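Local coordinates for protein 6-aminohexanoate-dimer hydrolase (Bacillus anthracis, PDB 4GB7) that probably hydrolyses amide bonds of 6-aminohexanoate dimers or related substrates, as a serine hydrolase related to beta-lactamases, at residues Gly282-Ala287 against Thr306-Ala311; Asp111-Val116 against Met387-Phe392; Asn67-Asn72 against Arg276-Ile281. All coordinates share one frame; numbering follows the deposited sequence.

How the contacts relate
Contact 1 is the hub of the three. Its helical segment 306-311 lies on the sheet of contact 2, where Ala-307 CB meets Val-114 CG2 at 3.5 Å; the two centres are 12 Å apart. Its loop 282-287 follows directly on segment 276-281 of contact 3, with centres 9 Å apart, and the two are tied again where Trp-278 NE1 reaches Glu-285 O at 2.8 Å. Contacts 2 and 3 do not touch: their nearest atoms are about 8 Å apart. None of the three includes Ser-140, Lys-143 or Tyr-249, which fit the SxxK and tyrosine pattern of serine beta-lactamase relatives, consistent with an active site there.

Contact 1: Gly282-Ala287 against Thr306-Ala311; sequences GMEENA and TARDMA
Asp-309, in the first turn of helix 307-318, offers its carboxylate to two successive amides of loop 282-287. Its OD1 takes the N-H of Glu-284 at 2.8 Å, on the syn side and 18° out of the carboxylate plane. Its OD2 takes the N-H of Glu-285 at 2.9 Å through the syn lone pair, so each oxygen holds one amide. Next to it, Arg-308 grips the Glu-284 carboxylate side-on. Arg-308 NE lies 2.8 Å from Glu-284 OE2 and Arg-308 NH1 3.0 Å from Glu-284 OE1, both on syn lone pairs, with guanidinium and carboxylate nearly coplanar (26°). Met-283, a selenomethionine, also packs on Asp-309: its chain bends at chi2 (-60°), which sets Met-283 SE 3.6 Å from Asp-309 CB and close to Asp-309 O. Farther along the loop, Glu-285 CG touches Thr-306 CG2 at 3.9 Å, the two side chains crossing at about a right angle.

Behind this shell, Thr-306 is the N-cap of the helix, its OG1 accepting from Asp-309 N. A water that accepts from Thr-306 N also reaches Asp-309 OD2 and Asn-286 O. Arg-312 forms salt bridges to both Glu-284 OE2 and Asp-309 OD1, while Arg-308 NH2 turns to Glu-132 and Glu-124. With OE2 of Glu-284 only 4.2 Å from OD1 of Asp-309, the two arginines would offset the repulsion and probably keep both acids ionised.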
ATOM      1  N   GLY A 282      16.924  -4.124   8.636  1.00 20.18           N
ATOM      2  CA  GLY A 282      17.271  -5.557   8.581  1.00 19.34           C
ATOM      3  C   GLY A 282      16.496  -6.351   7.553  1.00 18.91           C
ATOM      4  O   GLY A 282      16.380  -7.595   7.677  1.00 19.00           O
HETATM    5  N   MSE A 283      16.011  -5.677   6.514  1.00 18.60           N
HETATM    6  CA  MSE A 283      15.251  -6.346   5.419  1.00 18.07           C
HETATM    7  C   MSE A 283      16.082  -7.461   4.771  1.00 17.86           C
HETATM    8  O   MSE A 283      17.281  -7.312   4.556  1.00 18.80           O
HETATM    9  CB  MSE A 283      14.946  -5.368   4.311  1.00 16.79           C
HETATM   10  CG  MSE A 283      14.131  -4.122   4.744  1.00 19.64           C
HETATM   11 SE   MSE A 283      12.398  -4.692   5.479  0.70 18.47          SE
HETATM   12  CE  MSE A 283      11.501  -3.034   5.042  1.00 17.88           C
ATOM     13  N   GLU A 284      15.415  -8.564   4.467  1.00 17.77           N
ATOM     14  CA  GLU A 284      16.047  -9.715   3.886  1.00 17.56           C
ATOM     15  C   GLU A 284      16.354  -9.604   2.393  1.00 17.64           C
ATOM     16  O   GLU A 284      17.289 -10.272   1.913  1.00 20.99           O
ATOM     17  CB  GLU A 284      15.108 -10.918   4.060  1.00 17.25           C
ATOM     18  CG  GLU A 284      15.035 -11.507   5.422  1.00 20.67           C
ATOM     19  CD  GLU A 284      14.007 -12.630   5.416  1.00 20.07           C
ATOM     20  OE1 GLU A 284      14.339 -13.763   4.972  1.00 21.95           O
ATOM     21  OE2 GLU A 284      12.883 -12.370   5.839  1.00 20.57           O
ATOM     22  N   GLU A 285      15.487  -8.882   1.653  1.00 16.45           N
ATOM     23  CA  GLU A 285      15.563  -8.805   0.204  1.00 15.78           C
ATOM     24  C   GLU A 285      15.352  -7.388  -0.268  1.00 16.51           C
ATOM     25  O   GLU A 285      14.802  -6.531   0.460  1.00 18.50           O
ATOM     26  CB  GLU A 285      14.498  -9.705  -0.475  1.00 17.41           C
ATOM     27  CG  GLU A 285      14.497 -11.171  -0.014  1.00 19.34           C
ATOM     28  CD  GLU A 285      15.700 -12.003  -0.400  1.00 19.27           C
ATOM     29  OE1 GLU A 285      16.414 -11.568  -1.306  1.00 23.44           O
ATOM     30  OE2 GLU A 285      15.883 -13.128   0.202  1.00 23.30           O
ATOM     31  N   ASN A 286      15.802  -7.161  -1.495  1.00 18.05           N
ATOM     32  CA  ASN A 286      15.452  -5.948  -2.204  1.00 18.36           C
ATOM     33  C   ASN A 286      13.935  -5.864  -2.399  1.00 14.94           C
ATOM     34  O   ASN A 286      13.213  -6.885  -2.462  1.00 18.37           O
ATOM     35  CB  ASN A 286      16.135  -5.884  -3.583  1.00 18.85           C
ATOM     36  CG  ASN A 286      17.646  -5.746  -3.509  1.00 17.83           C
ATOM     37  OD1 ASN A 286      18.209  -5.319  -2.510  1.00 19.00           O
ATOM     38  ND2 ASN A 286      18.307  -6.158  -4.572  1.00 25.66           N
ATOM     39  N   ALA A 287      13.459  -4.648  -2.540  1.00 18.99           N
ATOM     40  CA  ALA A 287      12.143  -4.409  -3.085  1.00 16.34           C
ATOM     41  C   ALA A 287      12.357  -3.754  -4.463  1.00 15.17           C
ATOM     42  O   ALA A 287      13.504  -3.606  -4.935  1.00 17.93           O
ATOM     43  CB  ALA A 287      11.278  -3.559  -2.149  1.00 18.70           C
ATOM     44  N   THR A 306       8.805  -8.484  -0.232  1.00 16.74           N
ATOM     45  CA  THR A 306       8.448  -9.768   0.393  1.00 15.69           C
ATOM     46  C   THR A 306       7.601  -9.551   1.666  1.00 15.39           C
ATOM     47  O   THR A 306       7.556  -8.451   2.251  1.00 15.16           O
ATOM     48  CB  THR A 306       9.680 -10.619   0.774  1.00 15.42           C
ATOM     49  OG1 THR A 306      10.305 -10.039   1.920  1.00 16.42           O
ATOM     50  CG2 THR A 306      10.650 -10.814  -0.397  1.00 16.63           C
ATOM     51  N   ALA A 307       6.867 -10.579   2.058  1.00 14.80           N
ATOM     52  CA  ALA A 307       5.920 -10.484   3.161  1.00 14.91           C
ATOM     53  C   ALA A 307       6.605 -10.238   4.506  1.00 14.41           C
ATOM     54  O   ALA A 307       6.128  -9.399   5.302  1.00 16.94           O
ATOM     55  CB  ALA A 307       5.025 -11.731   3.252  1.00 16.30           C
ATOM     56  N   ARG A 308       7.687 -10.978   4.774  1.00 16.11           N
ATOM     57  CA  ARG A 308       8.426 -10.754   5.993  1.00 16.08           C
ATOM     58  C   ARG A 308       9.035  -9.358   6.015  1.00 15.32           C
ATOM     59  O   ARG A 308       9.110  -8.768   7.069  1.00 16.40           O
ATOM     60  CB  ARG A 308       9.518 -11.794   6.209  1.00 16.35           C
ATOM     61  CG  ARG A 308       8.920 -13.109   6.670  1.00 16.58           C
ATOM     62  CD  ARG A 308       9.954 -14.082   7.245  1.00 18.63           C
ATOM     63  NE  ARG A 308      10.989 -14.393   6.292  1.00 19.26           N
ATOM     64  CZ  ARG A 308      10.975 -15.385   5.398  1.00 20.27           C
ATOM     65  NH1 ARG A 308      12.006 -15.533   4.581  1.00 19.84           N
ATOM     66  NH2 ARG A 308       9.960 -16.245   5.309  1.00 19.67           N
ATOM     67  N   ASP A 309       9.469  -8.865   4.866  1.00 14.31           N
ATOM     68  CA  ASP A 309      10.044  -7.532   4.845  1.00 14.44           C
ATOM     69  C   ASP A 309       8.973  -6.487   5.154  1.00 16.65           C
ATOM     70  O   ASP A 309       9.236  -5.521   5.881  1.00 16.22           O
ATOM     71  CB  ASP A 309      10.773  -7.234   3.520  1.00 16.63           C
ATOM     72  CG  ASP A 309      12.160  -7.919   3.458  1.00 15.08           C
ATOM     73  OD1 ASP A 309      12.643  -8.359   4.540  1.00 16.06           O
ATOM     74  OD2 ASP A 309      12.801  -7.954   2.392  1.00 18.16           O
HETATM   75  N   MSE A 310       7.791  -6.650   4.607  1.00 15.31           N
HETATM   76  CA  MSE A 310       6.679  -5.771   4.957  0.60 16.00           C
HETATM   77  C   MSE A 310       6.342  -5.872   6.426  1.00 15.14           C
HETATM   78  O   MSE A 310       6.019  -4.884   7.042  1.00 19.20           O
HETATM   79  CB  MSE A 310       5.442  -6.055   4.152  0.60 17.40           C
HETATM   80  CG  MSE A 310       5.534  -5.594   2.763  0.60 14.73           C
HETATM   81 SE   MSE A 310       5.827  -3.656   2.630  0.42 20.38          SE
HETATM   82  CE  MSE A 310       4.896  -3.042   4.212  0.60 17.66           C
ATOM     83  N   ALA A 311       6.464  -7.064   7.013  1.00 15.54           N
ATOM     84  CA  ALA A 311       6.249  -7.231   8.438  1.00 14.95           C
ATOM     85  C   ALA A 311       7.268  -6.467   9.288  1.00 16.82           C
ATOM     86  O   ALA A 311       6.939  -5.931  10.341  1.00 19.07           O
ATOM     87  CB  ALA A 311       6.262  -8.696   8.782  1.00 15.55           C
TER
HETATM   88  O   HOH W   1      11.592 -12.350   2.911  1.00 21.70           O
HETATM   89  O   HOH W   2      11.413  -7.265   0.029  1.00 17.91           O

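Contact 2: Asp111-Val116 against Met387-Phe392; sequences DAFVVV and MVIVHF
Strands 111-116 and 387-392 are antiparallel neighbours inside the five-stranded sheet of the beta-lactamase fold, with helix 307-318 packed on one face and helix 402-417 on the other. Their axes come within 4.8 Å, at 172°. Val-114 with Val-390 and Val-116 with Val-388 are hydrogen-bonded pairs, each joined by two backbone bonds. On the face that also carries Ala-112 and Phe-392, the paired valines meet CB to CB. Val-114 CB lies 4.2 Å from Val-390 CB. Ala-112, Val-114 and Phe-392 also touch helix 307-318.

The opposite face carries Phe-113, Val-115, Ile-389 and His-391, against helix 402-417. Phe-113 and His-391, a non-hydrogen-bonded pair, make a T-shaped stack with planes at 80°: the phenyl edge points at the imidazole face, CD1 of Phe-113 sitting 3.6 Å above the plane of the His-391 ring, toward its rim. With CG anti to the backbone N (chi1 -171°), the phenyl ring leans toward strand 387-392, where Phe-113 CE1 meets Ile-389 CG2 at 3.7 Å. Tyr-410 OH and Thr-110 OG1 bond to ND1 and NE2 of His-391, so both ring nitrogens have partners and the imidazole is held in its rotation.

At the Asp-111 end lies a classic beta bulge, where Asp-111 N and Ala-112 N approach the same oxygen, Phe-392 O, from one face of its carbonyl plane, at 2.8 Å and 3.1 Å.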
ATOM      1  N   ASP A 111      -1.702 -15.326  -1.309  1.00 15.25           N
ATOM      2  CA  ASP A 111      -0.350 -15.807  -1.663  1.00 15.25           C
ATOM      3  C   ASP A 111       0.593 -15.891  -0.456  1.00 16.76           C
ATOM      4  O   ASP A 111       1.473 -16.765  -0.444  1.00 16.51           O
ATOM      5  CB  ASP A 111       0.295 -14.912  -2.732  1.00 16.44           C
ATOM      6  CG  ASP A 111      -0.409 -14.973  -4.072  1.00 16.62           C
ATOM      7  OD1 ASP A 111      -0.847 -16.054  -4.512  1.00 17.20           O
ATOM      8  OD2 ASP A 111      -0.530 -13.929  -4.710  1.00 18.79           O
ATOM      9  N   ALA A 112       0.458 -14.932   0.479  1.00 15.64           N
ATOM     10  CA  ALA A 112       1.260 -14.879   1.686  1.00 15.97           C
ATOM     11  C   ALA A 112       0.473 -14.319   2.838  1.00 13.85           C
ATOM     12  O   ALA A 112      -0.286 -13.364   2.682  1.00 17.15           O
ATOM     13  CB  ALA A 112       2.517 -14.038   1.479  1.00 17.98           C
ATOM     14  N   PHE A 113       0.726 -14.889   4.005  1.00 15.57           N
ATOM     15  CA  PHE A 113       0.064 -14.465   5.221  1.00 15.22           C
ATOM     16  C   PHE A 113       1.096 -14.567   6.335  1.00 16.56           C
ATOM     17  O   PHE A 113       1.634 -15.621   6.572  1.00 16.23           O
ATOM     18  CB  PHE A 113      -1.185 -15.279   5.466  1.00 15.83           C
ATOM     19  CG  PHE A 113      -2.032 -14.774   6.578  1.00 16.32           C
ATOM     20  CD1 PHE A 113      -2.860 -13.677   6.387  1.00 16.78           C
ATOM     21  CD2 PHE A 113      -1.998 -15.365   7.837  1.00 15.49           C
ATOM     22  CE1 PHE A 113      -3.659 -13.215   7.416  1.00 16.63           C
ATOM     23  CE2 PHE A 113      -2.833 -14.937   8.843  1.00 16.49           C
ATOM     24  CZ  PHE A 113      -3.633 -13.831   8.650  1.00 18.07           C
ATOM     25  N   VAL A 114       1.415 -13.432   6.949  1.00 13.37           N
ATOM     26  CA  VAL A 114       2.398 -13.360   8.022  1.00 16.71           C
ATOM     27  C   VAL A 114       1.793 -12.670   9.252  1.00 15.17           C
ATOM     28  O   VAL A 114       1.241 -11.534   9.136  1.00 17.25           O
ATOM     29  CB  VAL A 114       3.635 -12.586   7.564  1.00 17.12           C
ATOM     30  CG1 VAL A 114       4.623 -12.369   8.709  1.00 18.66           C
ATOM     31  CG2 VAL A 114       4.313 -13.275   6.349  1.00 15.48           C
ATOM     32  N   VAL A 115       1.963 -13.302  10.408  1.00 16.00           N
ATOM     33  CA  VAL A 115       1.515 -12.778  11.694  1.00 17.83           C
ATOM     34  C   VAL A 115       2.718 -12.646  12.649  1.00 15.49           C
ATOM     35  O   VAL A 115       3.440 -13.595  12.926  1.00 17.08           O
ATOM     36  CB  VAL A 115       0.442 -13.648  12.364  1.00 17.49           C
ATOM     37  CG1 VAL A 115      -0.022 -13.009  13.686  1.00 17.76           C
ATOM     38  CG2 VAL A 115      -0.698 -13.971  11.408  1.00 15.03           C
ATOM     39  N   VAL A 116       2.920 -11.434  13.129  1.00 16.61           N
ATOM     40  CA  VAL A 116       3.973 -11.080  14.070  1.00 15.92           C
ATOM     41  C   VAL A 116       3.273 -10.595  15.355  1.00 16.11           C
ATOM     42  O   VAL A 116       2.263  -9.866  15.284  1.00 17.28           O
ATOM     43  CB  VAL A 116       4.867  -9.984  13.534  1.00 15.25           C
ATOM     44  CG1 VAL A 116       6.011  -9.660  14.521  1.00 19.23           C
ATOM     45  CG2 VAL A 116       5.487 -10.403  12.212  1.00 21.26           C
HETATM   46  N   MSE A 387       0.472  -6.534  17.449  1.00 16.33           N
HETATM   47  CA  MSE A 387       0.440  -7.489  16.363  1.00 16.99           C
HETATM   48  C   MSE A 387       0.519  -6.790  15.025  1.00 16.49           C
HETATM   49  O   MSE A 387      -0.028  -5.690  14.834  1.00 18.21           O
HETATM   50  CB  MSE A 387      -0.832  -8.336  16.447  1.00 18.01           C
HETATM   51  CG  MSE A 387      -0.895  -9.403  15.444  1.00 18.41           C
HETATM   52 SE   MSE A 387      -2.618 -10.341  15.411  0.70 19.06          SE
HETATM   53  CE  MSE A 387      -3.547  -8.725  14.751  1.00 21.24           C
ATOM     54  N   VAL A 388       1.302  -7.379  14.135  1.00 14.74           N
ATOM     55  CA  VAL A 388       1.378  -6.971  12.724  1.00 14.23           C
ATOM     56  C   VAL A 388       0.881  -8.141  11.870  1.00 15.45           C
ATOM     57  O   VAL A 388       1.325  -9.286  12.055  1.00 16.49           O
ATOM     58  CB  VAL A 388       2.809  -6.627  12.324  1.00 15.45           C
ATOM     59  CG1 VAL A 388       2.936  -6.303  10.820  1.00 15.99           C
ATOM     60  CG2 VAL A 388       3.341  -5.496  13.184  1.00 17.01           C
ATOM     61  N   ILE A 389       0.025  -7.840  10.889  1.00 14.78           N
ATOM     62  CA  ILE A 389      -0.353  -8.813   9.874  1.00 15.60           C
ATOM     63  C   ILE A 389      -0.033  -8.246   8.498  1.00 15.59           C
ATOM     64  O   ILE A 389      -0.359  -7.096   8.191  1.00 16.47           O
ATOM     65  CB  ILE A 389      -1.806  -9.236   9.984  1.00 14.57           C
ATOM     66  CG1 ILE A 389      -2.036  -9.994  11.329  1.00 19.62           C
ATOM     67  CG2 ILE A 389      -2.294 -10.019   8.773  1.00 17.01           C
ATOM     68  CD1 ILE A 389      -3.448 -10.510  11.495  1.00 19.62           C
ATOM     69  N   VAL A 390       0.642  -9.052   7.717  1.00 13.92           N
ATOM     70  CA  VAL A 390       0.884  -8.823   6.288  1.00 15.32           C
ATOM     71  C   VAL A 390       0.102  -9.832   5.516  1.00 14.67           C
ATOM     72  O   VAL A 390       0.225 -11.028   5.755  1.00 14.88           O
ATOM     73  CB  VAL A 390       2.372  -8.896   5.906  1.00 14.48           C
ATOM     74  CG1 VAL A 390       2.555  -8.683   4.401  1.00 15.18           C
ATOM     75  CG2 VAL A 390       3.168  -7.809   6.658  1.00 16.44           C
ATOM     76  N   HIS A 391      -0.685  -9.355   4.558  1.00 15.61           N
ATOM     77  CA  HIS A 391      -1.572 -10.238   3.792  1.00 14.70           C
ATOM     78  C   HIS A 391      -1.417  -9.875   2.350  1.00 15.57           C
ATOM     79  O   HIS A 391      -1.737  -8.710   1.976  1.00 15.49           O
ATOM     80  CB  HIS A 391      -3.020 -10.031   4.285  1.00 16.04           C
ATOM     81  CG  HIS A 391      -3.969 -11.135   3.932  1.00 16.01           C
ATOM     82  ND1 HIS A 391      -5.047 -11.389   4.679  1.00 14.49           N
ATOM     83  CD2 HIS A 391      -3.999 -11.999   2.886  1.00 16.03           C
ATOM     84  CE1 HIS A 391      -5.717 -12.441   4.160  1.00 15.85           C
ATOM     85  NE2 HIS A 391      -5.079 -12.816   3.052  1.00 16.44           N
ATOM     86  N   PHE A 392      -0.885 -10.800   1.545  1.00 15.10           N
ATOM     87  CA  PHE A 392      -0.718 -10.615   0.119  1.00 13.60           C
ATOM     88  C   PHE A 392      -1.579 -11.594  -0.609  1.00 15.98           C
ATOM     89  O   PHE A 392      -1.640 -12.764  -0.187  1.00 16.79           O
ATOM     90  CB  PHE A 392       0.709 -10.885  -0.381  1.00 15.92           C
ATOM     91  CG  PHE A 392       1.767  -9.970   0.099  1.00 15.43           C
ATOM     92  CD1 PHE A 392       1.494  -8.712   0.639  1.00 16.21           C
ATOM     93  CD2 PHE A 392       3.106 -10.357  -0.121  1.00 17.22           C
ATOM     94  CE1 PHE A 392       2.566  -7.904   1.041  1.00 15.57           C
ATOM     95  CE2 PHE A 392       4.153  -9.540   0.263  1.00 18.42           C
ATOM     96  CZ  PHE A 392       3.874  -8.304   0.823  1.00 17.29           C
TER

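Contact 3: Asn67-Asn72 against Arg276-Ile281; sequences NDVKNN and RIWSQI
Trp-278, at the end of helix 269-278, meets Val-69, Lys-70 and Asn-71 as the chain leaves strand 66-69. Its CB lies 3.6 Å from Val-69 CG1, and the same methyl also reaches the indole CG; the two side chains cross at about a right angle. Lys-70 O lies at the indole edge, near its plane, 3.5 Å from Trp-278 CB. The carbonyl of Trp-278 faces segment 67-72 as well: its O takes a CA-H...O contact from Asn-71 CA at 3.4 Å.

Ser-279 follows. Its O is 3.7 Å from Asn-72 CB, and a water bridges the two residues, donating to Ser-279 O at 2.6 Å and accepting from Asn-72 ND2 at 3.0 Å, while Asn-72 OD1 accepts from Asp-74 N. Ser-279 OG turns back to Ser-274 O and accepts from Gln-280 NE2, a nearly straight bond (174°).

No direct hydrogen bond joins the two segments, but Asn-71 ND2 bonds to Met-283 O and Lys-70 O to Ser-274 OG. The contact lays the C-terminal end of helix 269-278 against the end of edge strand 66-69, which pairs with strand 287-290, and the loop that leaves it; Val-69 also packs on Ala-270 and Val-273 of that helix.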
ATOM      1  N   ASN A  67      12.554   0.048 -10.885  1.00 21.61           N
ATOM      2  CA  ASN A  67      13.676   0.608 -10.180  1.00 20.49           C
ATOM      3  C   ASN A  67      13.843  -0.155  -8.893  1.00 17.64           C
ATOM      4  O   ASN A  67      12.894  -0.265  -8.093  1.00 16.80           O
ATOM      5  CB  ASN A  67      13.425   2.055  -9.778  1.00 20.62           C
ATOM      6  CG  ASN A  67      13.391   2.990 -10.930  1.00 20.10           C
ATOM      7  OD1 ASN A  67      13.751   2.641 -12.047  1.00 20.03           O
ATOM      8  ND2 ASN A  67      13.001   4.244 -10.650  1.00 19.63           N
ATOM      9  N   ASP A  68      15.036  -0.678  -8.690  1.00 21.25           N
ATOM     10  CA  ASP A  68      15.315  -1.445  -7.480  1.00 20.57           C
ATOM     11  C   ASP A  68      15.310  -0.582  -6.221  1.00 18.98           C
ATOM     12  O   ASP A  68      15.821   0.570  -6.228  1.00 18.92           O
ATOM     13  CB  ASP A  68      16.663  -2.145  -7.585  1.00 23.41           C
ATOM     14  CG  ASP A  68      16.667  -3.319  -8.511  1.00 30.63           C
ATOM     15  OD1 ASP A  68      15.637  -3.959  -8.780  1.00 31.01           O
ATOM     16  OD2 ASP A  68      17.797  -3.628  -8.939  1.00 38.38           O
ATOM     17  N   VAL A  69      14.805  -1.162  -5.131  1.00 21.10           N
ATOM     18  CA  VAL A  69      14.872  -0.587  -3.780  1.00 19.03           C
ATOM     19  C   VAL A  69      15.750  -1.513  -2.945  1.00 18.58           C
ATOM     20  O   VAL A  69      15.330  -2.565  -2.508  1.00 20.21           O
ATOM     21  CB  VAL A  69      13.468  -0.477  -3.182  1.00 17.72           C
ATOM     22  CG1 VAL A  69      13.501  -0.001  -1.728  1.00 18.59           C
ATOM     23  CG2 VAL A  69      12.591   0.362  -4.101  1.00 19.33           C
ATOM     24  N   LYS A  70      16.998  -1.122  -2.764  1.00 19.94           N
ATOM     25  CA  LYS A  70      18.002  -2.010  -2.179  1.00 19.98           C
ATOM     26  C   LYS A  70      17.890  -2.152  -0.670  1.00 17.58           C
ATOM     27  O   LYS A  70      17.687  -1.161   0.062  1.00 19.33           O
ATOM     28  CB  LYS A  70      19.408  -1.517  -2.514  1.00 19.84           C
ATOM     29  CG  LYS A  70      19.787  -1.674  -3.973  1.00 26.80           C
ATOM     30  CD  LYS A  70      21.225  -1.280  -4.246  1.00 30.60           C
ATOM     31  CE  LYS A  70      21.490   0.225  -4.168  1.00 46.35           C
ATOM     32  NZ  LYS A  70      22.953   0.603  -4.191  1.00 49.73           N
ATOM     33  N   ASN A  71      18.065  -3.379  -0.194  1.00 18.69           N
ATOM     34  CA  ASN A  71      18.297  -3.590   1.241  1.00 18.15           C
ATOM     35  C   ASN A  71      19.792  -3.395   1.536  1.00 19.63           C
ATOM     36  O   ASN A  71      20.518  -2.880   0.677  1.00 22.62           O
ATOM     37  CB  ASN A  71      17.831  -4.976   1.689  1.00 18.10           C
ATOM     38  CG  ASN A  71      18.754  -6.078   1.244  1.00 19.74           C
ATOM     39  OD1 ASN A  71      19.411  -5.957   0.230  1.00 20.85           O
ATOM     40  ND2 ASN A  71      18.733  -7.199   1.959  1.00 20.87           N
ATOM     41  N   ASN A  72      20.207  -3.741   2.764  1.00 21.79           N
ATOM     42  CA  ASN A  72      21.622  -3.918   3.120  1.00 22.94           C
ATOM     43  C   ASN A  72      21.926  -5.380   3.346  1.00 21.95           C
ATOM     44  O   ASN A  72      21.640  -5.920   4.434  1.00 22.76           O
ATOM     45  CB  ASN A  72      21.995  -3.150   4.358  1.00 24.70           C
ATOM     46  CG  ASN A  72      23.497  -3.202   4.634  1.00 25.65           C
ATOM     47  OD1 ASN A  72      24.219  -4.098   4.138  1.00 26.63           O
ATOM     48  ND2 ASN A  72      23.982  -2.229   5.357  1.00 26.53           N
ATOM     49  N   ARG A 276      16.357   5.586   3.231  1.00 20.68           N
ATOM     50  CA  ARG A 276      15.675   5.974   4.455  1.00 17.97           C
ATOM     51  C   ARG A 276      15.076   4.815   5.238  1.00 18.10           C
ATOM     52  O   ARG A 276      14.891   4.918   6.463  1.00 19.62           O
ATOM     53  CB  ARG A 276      14.606   6.995   4.123  1.00 20.27           C
ATOM     54  CG  ARG A 276      15.154   8.326   3.655  1.00 19.73           C
ATOM     55  CD  ARG A 276      14.089   9.170   2.983  1.00 23.13           C
ATOM     56  NE  ARG A 276      14.610  10.493   2.627  1.00 23.37           N
ATOM     57  CZ  ARG A 276      14.688  11.529   3.469  1.00 28.54           C
ATOM     58  NH1 ARG A 276      14.221  11.455   4.729  1.00 27.04           N
ATOM     59  NH2 ARG A 276      15.205  12.681   3.037  1.00 34.80           N
ATOM     60  N   ILE A 277      14.696   3.743   4.555  1.00 18.74           N
ATOM     61  CA  ILE A 277      13.918   2.694   5.184  1.00 17.84           C
ATOM     62  C   ILE A 277      14.487   1.309   4.864  1.00 16.72           C
ATOM     63  O   ILE A 277      14.802   0.548   5.792  1.00 17.46           O
ATOM     64  CB  ILE A 277      12.405   2.728   4.791  1.00 15.46           C
ATOM     65  CG1 ILE A 277      11.793   4.063   5.191  1.00 18.57           C
ATOM     66  CG2 ILE A 277      11.683   1.456   5.285  1.00 20.17           C
ATOM     67  CD1 ILE A 277      10.395   4.308   4.633  1.00 20.68           C
ATOM     68  N   TRP A 278      14.597   0.987   3.588  1.00 17.06           N
ATOM     69  CA  TRP A 278      14.807  -0.431   3.161  1.00 16.46           C
ATOM     70  C   TRP A 278      16.183  -0.968   3.545  1.00 18.40           C
ATOM     71  O   TRP A 278      16.393  -2.165   3.615  1.00 18.46           O
ATOM     72  CB  TRP A 278      14.556  -0.646   1.636  1.00 14.36           C
ATOM     73  CG  TRP A 278      13.850  -1.947   1.406  1.00 13.46           C
ATOM     74  CD1 TRP A 278      14.397  -3.180   1.121  1.00 16.99           C
ATOM     75  CD2 TRP A 278      12.427  -2.157   1.539  1.00 15.08           C
ATOM     76  NE1 TRP A 278      13.415  -4.139   1.050  1.00 17.07           N
ATOM     77  CE2 TRP A 278      12.197  -3.581   1.336  1.00 16.26           C
ATOM     78  CE3 TRP A 278      11.344  -1.327   1.813  1.00 17.69           C
ATOM     79  CZ2 TRP A 278      10.916  -4.118   1.368  1.00 20.05           C
ATOM     80  CZ3 TRP A 278      10.069  -1.884   1.869  1.00 17.87           C
ATOM     81  CH2 TRP A 278       9.856  -3.228   1.624  1.00 18.11           C
ATOM     82  N   SER A 279      17.142  -0.074   3.704  1.00 16.53           N
ATOM     83  CA  SER A 279      18.499  -0.424   4.070  1.00 21.29           C
ATOM     84  C   SER A 279      18.711  -0.338   5.588  1.00 19.17           C
ATOM     85  O   SER A 279      19.792  -0.664   6.040  1.00 25.47           O
ATOM     86  CB  SER A 279      19.497   0.498   3.390  1.00 21.55           C
ATOM     87  OG  SER A 279      19.391   1.820   3.850  1.00 20.72           O
ATOM     88  N   GLN A 280      17.693   0.108   6.346  1.00 19.63           N
ATOM     89  CA  GLN A 280      17.850   0.501   7.746  1.00 21.03           C
ATOM     90  C   GLN A 280      17.206  -0.399   8.760  1.00 18.95           C
ATOM     91  O   GLN A 280      17.456  -0.217   9.941  1.00 21.93           O
ATOM     92  CB  GLN A 280      17.251   1.898   7.947  1.00 23.15           C
ATOM     93  CG  GLN A 280      17.844   2.937   6.997  1.00 23.45           C
ATOM     94  CD  GLN A 280      19.204   3.300   7.434  1.00 26.44           C
ATOM     95  OE1 GLN A 280      19.378   3.781   8.555  1.00 32.70           O
ATOM     96  NE2 GLN A 280      20.196   3.077   6.567  1.00 26.80           N
ATOM     97  N   ILE A 281      16.395  -1.386   8.347  1.00 19.11           N
ATOM     98  CA  ILE A 281      15.654  -2.181   9.352  1.00 19.11           C
ATOM     99  C   ILE A 281      15.771  -3.697   9.168  1.00 18.14           C
ATOM    100  O   ILE A 281      14.835  -4.450   9.481  1.00 20.23           O
ATOM    101  CB  ILE A 281      14.169  -1.730   9.522  1.00 18.73           C
ATOM    102  CG1 ILE A 281      13.340  -1.975   8.227  1.00 18.67           C
ATOM    103  CG2 ILE A 281      14.104  -0.220   9.877  1.00 19.96           C
ATOM    104  CD1 ILE A 281      11.852  -1.709   8.414  1.00 21.57           C
TER
HETATM  105  O   HOH W   3      22.305   0.068   6.206  1.00 32.24           O